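Isoflavone reductase (Medicago sativa, PDB 2GAS) catalyses the NADPH-dependent reduction of achiral 2'-hydroxyisoflavones to chiral isoflavanones on the route to the pterocarpan phytoalexin medicarpin in alfalfa. Local coordinates at residues Leu6-Thr11 / Tyr30-Lys35; Ile18-Ile23 / Asp50-Leu55. All blocks are in the same frame, centred on the assembly; numbering follows the deposited sequence.

Interaction 1: Leu6-Thr11 / Tyr30-Lys35; sequences LILGPT and YALVRK
Two neighbouring strands pair in parallel here, at the heart of the five-stranded sheet and right up to the turn where the chain leaves strand 5-8. Between residues 6-11 and 30-35, Ile7 makes both backbone bonds: its N donates to Tyr30 O over 2.9 Å, and its O receives Leu32 N at 3.2 Å. The second bond is nearly straight, 168° at the hydrogen. In each the donor stands above the plane of the accepting carbonyl. A CA-H...O contact from Leu6 CA to Tyr30 O adds to the grip on that oxygen. Past Ile7 the strands splay, their axes 33° apart, and the opening is bridged by a water that accepts from Gly9 N and donates to Leu32 O. Strand 5-8, helix 15-25 and strand 29-33 form the first beta-alpha-beta unit of a Rossmann fold, and Gly9, Pro10 and Thr11 open the glycine-rich loop inferred to bind NADP(+). Arg34, just beyond the second strand, is a probable NADP(+) contact by similarity with relatives. On the face bearing Leu6 and Tyr30, Leu6 has its CG anti to the backbone N (chi1 172°), which lays CD1 3.8 Å from Tyr30 CB. Farther along, Leu8 and Leu32 run side by side and touch through their CD2 methyls at 3.6 Å. Pro10 folds back over Ala31, its CB 3.7 Å from Ala31 CB, while its CG reaches Val33 CG1 at 4.0 Å. Strand 79-82 flanks strand 5-8 through backbone bonds from Leu6 and Leu8 to Ile81.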
loop_
_atom_site.group_PDB
_atom_site.type_symbol
_atom_site.label_atom_id
_atom_site.label_comp_id
_atom_site.label_asym_id
_atom_site.label_seq_id
_atom_site.Cartn_x
_atom_site.Cartn_y
_atom_site.Cartn_z
ATOM N N LEU A 6 -5.951 -1.065 15.989
ATOM C CA LEU A 6 -5.633 -2.481 15.831
ATOM C C LEU A 6 -5.143 -2.733 14.411
ATOM O O LEU A 6 -5.817 -2.376 13.441
ATOM C CB LEU A 6 -6.878 -3.338 16.081
ATOM C CG LEU A 6 -6.733 -4.833 15.774
ATOM C CD1 LEU A 6 -5.671 -5.454 16.676
ATOM C CD2 LEU A 6 -8.077 -5.525 15.974
ATOM N N ILE A 7 -3.978 -3.358 14.299
ATOM C CA ILE A 7 -3.401 -3.665 12.998
ATOM C C ILE A 7 -3.452 -5.156 12.704
ATOM O O ILE A 7 -2.892 -5.966 13.448
ATOM C CB ILE A 7 -1.917 -3.218 12.914
ATOM C CG1 ILE A 7 -1.812 -1.703 13.107
ATOM C CG2 ILE A 7 -1.309 -3.657 11.581
ATOM C CD1 ILE A 7 -2.692 -0.914 12.177
ATOM N N LEU A 8 -4.140 -5.515 11.623
ATOM C CA LEU A 8 -4.221 -6.905 11.186
ATOM C C LEU A 8 -3.072 -7.045 10.181
ATOM O O LEU A 8 -2.802 -6.111 9.418
ATOM C CB LEU A 8 -5.573 -7.166 10.518
ATOM C CG LEU A 8 -6.792 -6.686 11.318
ATOM C CD1 LEU A 8 -8.062 -6.966 10.529
ATOM C CD2 LEU A 8 -6.845 -7.376 12.666
ATOM N N GLY A 9 -2.393 -8.192 10.195
ATOM C CA GLY A 9 -1.243 -8.409 9.328
ATOM C C GLY A 9 -0.103 -7.515 9.806
ATOM O O GLY A 9 0.650 -6.976 8.999
ATOM N N PRO A 10 0.073 -7.376 11.130
ATOM C CA PRO A 10 1.119 -6.527 11.706
ATOM C C PRO A 10 2.579 -6.843 11.380
ATOM O O PRO A 10 3.427 -5.947 11.433
ATOM C CB PRO A 10 0.826 -6.604 13.205
ATOM C CG PRO A 10 0.352 -8.005 13.364
ATOM C CD PRO A 10 -0.590 -8.163 12.186
ATOM N N THR A 11 2.888 -8.093 11.048
ATOM C CA THR A 11 4.278 -8.425 10.738
ATOM C C THR A 11 4.601 -8.415 9.246
ATOM O O THR A 11 5.718 -8.739 8.848
ATOM C CB THR A 11 4.697 -9.792 11.337
ATOM O OG1 THR A 11 3.950 -10.848 10.721
ATOM C CG2 THR A 11 4.462 -9.803 12.842
ATOM N N TYR A 30 -2.421 -1.885 19.061
ATOM C CA TYR A 30 -2.718 -3.305 19.215
ATOM C C TYR A 30 -2.405 -4.058 17.926
ATOM O O TYR A 30 -2.579 -3.522 16.834
ATOM C CB TYR A 30 -4.204 -3.494 19.547
ATOM C CG TYR A 30 -4.670 -2.805 20.811
ATOM C CD1 TYR A 30 -4.723 -1.413 20.899
ATOM C CD2 TYR A 30 -5.060 -3.549 21.921
ATOM C CE1 TYR A 30 -5.152 -0.780 22.069
ATOM C CE2 TYR A 30 -5.488 -2.929 23.092
ATOM C CZ TYR A 30 -5.530 -1.548 23.161
ATOM O OH TYR A 30 -5.936 -0.940 24.328
ATOM N N ALA A 31 -1.937 -5.296 18.054
ATOM C CA ALA A 31 -1.626 -6.116 16.886
ATOM C C ALA A 31 -2.279 -7.486 17.047
ATOM O O ALA A 31 -2.145 -8.117 18.092
ATOM C CB ALA A 31 -0.113 -6.270 16.731
ATOM N N LEU A 32 -2.998 -7.932 16.021
ATOM C CA LEU A 32 -3.646 -9.240 16.077
ATOM C C LEU A 32 -2.633 -10.293 15.660
ATOM O O LEU A 32 -2.105 -10.258 14.544
ATOM C CB LEU A 32 -4.848 -9.297 15.135
ATOM C CG LEU A 32 -5.741 -10.534 15.292
ATOM C CD1 LEU A 32 -6.545 -10.427 16.588
ATOM C CD2 LEU A 32 -6.680 -10.631 14.103
ATOM N N VAL A 33 -2.354 -11.222 16.566
ATOM C CA VAL A 33 -1.392 -12.278 16.296
ATOM C C VAL A 33 -1.875 -13.617 16.829
ATOM O O VAL A 33 -2.538 -13.684 17.866
ATOM C CB VAL A 33 -0.023 -11.968 16.942
ATOM C CG1 VAL A 33 0.624 -10.772 16.255
ATOM C CG2 VAL A 33 -0.203 -11.687 18.419
ATOM N N ARG A 34 -1.531 -14.679 16.110
ATOM C CA ARG A 34 -1.902 -16.027 16.501
ATOM C C ARG A 34 -0.780 -16.605 17.361
ATOM O O ARG A 34 0.388 -16.576 16.974
ATOM C CB ARG A 34 -2.104 -16.897 15.255
ATOM C CG ARG A 34 -3.145 -16.352 14.291
ATOM C CD ARG A 34 -3.439 -17.320 13.155
ATOM N NE ARG A 34 -2.335 -17.452 12.210
ATOM C CZ ARG A 34 -2.385 -18.206 11.117
ATOM N NH1 ARG A 34 -1.341 -18.276 10.303
ATOM N NH2 ARG A 34 -3.483 -18.894 10.837
ATOM N N LYS A 35 -1.132 -17.108 18.539
ATOM C CA LYS A 35 -0.139 -17.696 19.425
ATOM C C LYS A 35 -0.024 -19.177 19.126
ATOM O O LYS A 35 0.014 -20.010 20.033
ATOM C CB LYS A 35 -0.524 -17.479 20.892
ATOM C CG LYS A 35 -0.074 -16.138 21.449
ATOM C CD LYS A 35 1.446 -16.041 21.455
ATOM C CE LYS A 35 1.917 -14.701 21.991
ATOM N NZ LYS A 35 1.430 -13.582 21.148
HETATM O O HOH W 1 -3.340 -10.304 11.907
#

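Interaction 2: Ile18-Ile23 / Asp50-Leu55; sequences IVWASI and DNYQSL
The indole N-H of Trp20 points straight across to a side-chain amide: NE1 donates to Asn51 OD1 over 2.8 Å, with 159° at the hydrogen. The oxygen lies at the indole edge, in the ring plane, whereas the amide is turned nearly perpendicular to the ring, so that NE1 stands above the plane of the amide carbonyl. Asn51 is brought to this position with CG anti to its backbone N. Tyr52 enters next to this bond, its edge directed at the face of the five-membered ring of Trp20 in an offset edge-to-face pair with planes at 79°. One face of the phenol is covered by Val19, whose CG1 methyl sits 3.9 Å from the ring centroid, almost on the normal, as a CH-pi contact. Val19 over the face and Trp20 at the edge thus bear on the turn of the phenol ring, while a hydrogen bond between its OH and Pro10 O holds the tip of the side chain. Leu55 adds an apolar contact at the indole edge, its CD1 3.7 Å from Trp20 CD1, and Ile23 CD1 meets Leu55 O at 3.7 Å. On Trp20's own helix, His17 packs edge-to-face against the indole. Helices 15-25 and 42-54 run almost parallel here, 11° apart, at an axis separation of 11.2 Å that long side chains bridge. Val57 lies against Val19, Ile23 and Tyr52, while Val19 also rests on Ile7 of strand 5-8.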
loop_
_atom_site.group_PDB
_atom_site.type_symbol
_atom_site.label_atom_id
_atom_site.label_comp_id
_atom_site.label_asym_id
_atom_site.label_seq_id
_atom_site.Cartn_x
_atom_site.Cartn_y
_atom_site.Cartn_z
ATOM N N ILE A 18 3.082 0.452 9.792
ATOM C CA ILE A 18 1.858 1.023 10.328
ATOM C C ILE A 18 1.916 0.875 11.848
ATOM O O ILE A 18 1.555 1.797 12.585
ATOM C CB ILE A 18 0.622 0.287 9.767
ATOM C CG1 ILE A 18 0.582 0.463 8.251
ATOM C CG2 ILE A 18 -0.651 0.842 10.392
ATOM C CD1 ILE A 18 0.385 1.882 7.810
ATOM N N VAL A 19 2.382 -0.281 12.316
ATOM C CA VAL A 19 2.508 -0.507 13.753
ATOM C C VAL A 19 3.485 0.522 14.327
ATOM O O VAL A 19 3.181 1.191 15.315
ATOM C CB VAL A 19 3.042 -1.925 14.072
ATOM C CG1 VAL A 19 3.362 -2.036 15.556
ATOM C CG2 VAL A 19 2.008 -2.976 13.675
ATOM N N TRP A 20 4.649 0.663 13.702
ATOM C CA TRP A 20 5.632 1.621 14.202
ATOM C C TRP A 20 5.138 3.071 14.159
ATOM O O TRP A 20 5.418 3.853 15.066
ATOM C CB TRP A 20 6.955 1.489 13.438
ATOM C CG TRP A 20 7.697 0.215 13.767
ATOM C CD1 TRP A 20 7.801 -0.377 14.995
ATOM C CD2 TRP A 20 8.454 -0.600 12.867
ATOM N NE1 TRP A 20 8.574 -1.509 14.916
ATOM C CE2 TRP A 20 8.990 -1.669 13.620
ATOM C CE3 TRP A 20 8.735 -0.532 11.492
ATOM C CZ2 TRP A 20 9.792 -2.665 13.048
ATOM C CZ3 TRP A 20 9.532 -1.524 10.922
ATOM C CH2 TRP A 20 10.051 -2.577 11.702
ATOM N N ALA A 21 4.400 3.435 13.115
ATOM C CA ALA A 21 3.897 4.802 13.016
ATOM C C ALA A 21 2.846 5.057 14.093
ATOM O O ALA A 21 2.734 6.164 14.618
ATOM C CB ALA A 21 3.304 5.055 11.622
ATOM N N SER A 22 2.076 4.028 14.427
ATOM C CA SER A 22 1.045 4.169 15.444
ATOM C C SER A 22 1.724 4.431 16.787
ATOM O O SER A 22 1.303 5.307 17.543
ATOM C CB SER A 22 0.184 2.905 15.505
ATOM O OG SER A 22 -0.889 3.063 16.420
ATOM N N ILE A 23 2.785 3.680 17.068
ATOM C CA ILE A 23 3.530 3.859 18.313
ATOM C C ILE A 23 4.162 5.248 18.347
ATOM O O ILE A 23 4.112 5.935 19.366
ATOM C CB ILE A 23 4.659 2.808 18.457
ATOM C CG1 ILE A 23 4.067 1.435 18.789
ATOM C CG2 ILE A 23 5.657 3.246 19.528
ATOM C CD1 ILE A 23 3.294 1.377 20.092
ATOM N N ASP A 50 8.842 -9.247 19.253
ATOM C CA ASP A 50 9.627 -8.837 20.414
ATOM C C ASP A 50 9.770 -7.321 20.412
ATOM O O ASP A 50 9.634 -6.671 21.451
ATOM C CB ASP A 50 11.020 -9.461 20.386
ATOM C CG ASP A 50 11.024 -10.919 20.807
ATOM O OD1 ASP A 50 9.990 -11.405 21.320
ATOM O OD2 ASP A 50 12.078 -11.570 20.636
ATOM N N ASN A 51 10.056 -6.766 19.238
ATOM C CA ASN A 51 10.213 -5.328 19.108
ATOM C C ASN A 51 8.918 -4.615 19.476
ATOM O O ASN A 51 8.928 -3.642 20.232
ATOM C CB ASN A 51 10.631 -4.962 17.678
ATOM C CG ASN A 51 10.712 -3.464 17.466
ATOM O OD1 ASN A 51 9.722 -2.819 17.132
ATOM N ND2 ASN A 51 11.894 -2.897 17.685
ATOM N N TYR A 52 7.802 -5.106 18.949
ATOM C CA TYR A 52 6.505 -4.511 19.238
ATOM C C TYR A 52 6.232 -4.492 20.738
ATOM O O TYR A 52 5.837 -3.468 21.292
ATOM C CB TYR A 52 5.392 -5.295 18.534
ATOM C CG TYR A 52 5.445 -5.263 17.019
ATOM C CD1 TYR A 52 4.613 -6.093 16.269
ATOM C CD2 TYR A 52 6.324 -4.420 16.335
ATOM C CE1 TYR A 52 4.656 -6.094 14.876
ATOM C CE2 TYR A 52 6.377 -4.413 14.934
ATOM C CZ TYR A 52 5.539 -5.260 14.215
ATOM O OH TYR A 52 5.611 -5.302 12.835
ATOM N N GLN A 53 6.446 -5.623 21.400
ATOM C CA GLN A 53 6.203 -5.685 22.835
ATOM C C GLN A 53 7.112 -4.743 23.620
ATOM O O GLN A 53 6.686 -4.162 24.623
ATOM C CB GLN A 53 6.355 -7.123 23.337
ATOM C CG GLN A 53 5.258 -8.044 22.820
ATOM C CD GLN A 53 5.193 -9.364 23.561
ATOM O OE1 GLN A 53 6.144 -10.139 23.558
ATOM N NE2 GLN A 53 4.061 -9.622 24.204
ATOM N N SER A 54 8.352 -4.579 23.168
ATOM C CA SER A 54 9.282 -3.687 23.857
ATOM C C SER A 54 8.838 -2.232 23.719
ATOM O O SER A 54 9.249 -1.376 24.505
ATOM C CB SER A 54 10.703 -3.847 23.304
ATOM O OG SER A 54 10.830 -3.286 22.007
ATOM N N LEU A 55 8.002 -1.961 22.717
ATOM C CA LEU A 55 7.491 -0.618 22.459
ATOM C C LEU A 55 6.122 -0.357 23.079
ATOM O O LEU A 55 5.578 0.742 22.966
ATOM C CB LEU A 55 7.399 -0.367 20.951
ATOM C CG LEU A 55 8.706 -0.323 20.162
ATOM C CD1 LEU A 55 8.393 -0.204 18.675
ATOM C CD2 LEU A 55 9.558 0.852 20.639
#

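In the fold
Interactions 1 and 2 are successive layers of one Rossmann unit, their centres 11 Å apart: the paired strands lie beneath, and the two helices sit side by side over the face that carries Ile7 and Ala31. Pro10, part of the loop inferred to bind NADP(+), belongs to both layers. Its O takes a probable hydrogen bond from Tyr52 OH at 2.7 Å, and its CB packs 3.8 Å from Val19 CG2. The same valine methyl reaches Ile7 CG2 at 4.0 Å, and Ile18 CG2 presses on Ile7 CD1 at 3.2 Å, the closest packing contact between the two interactions. Helix 42-54 is thereby tied to the start of the cofactor loop through Tyr52.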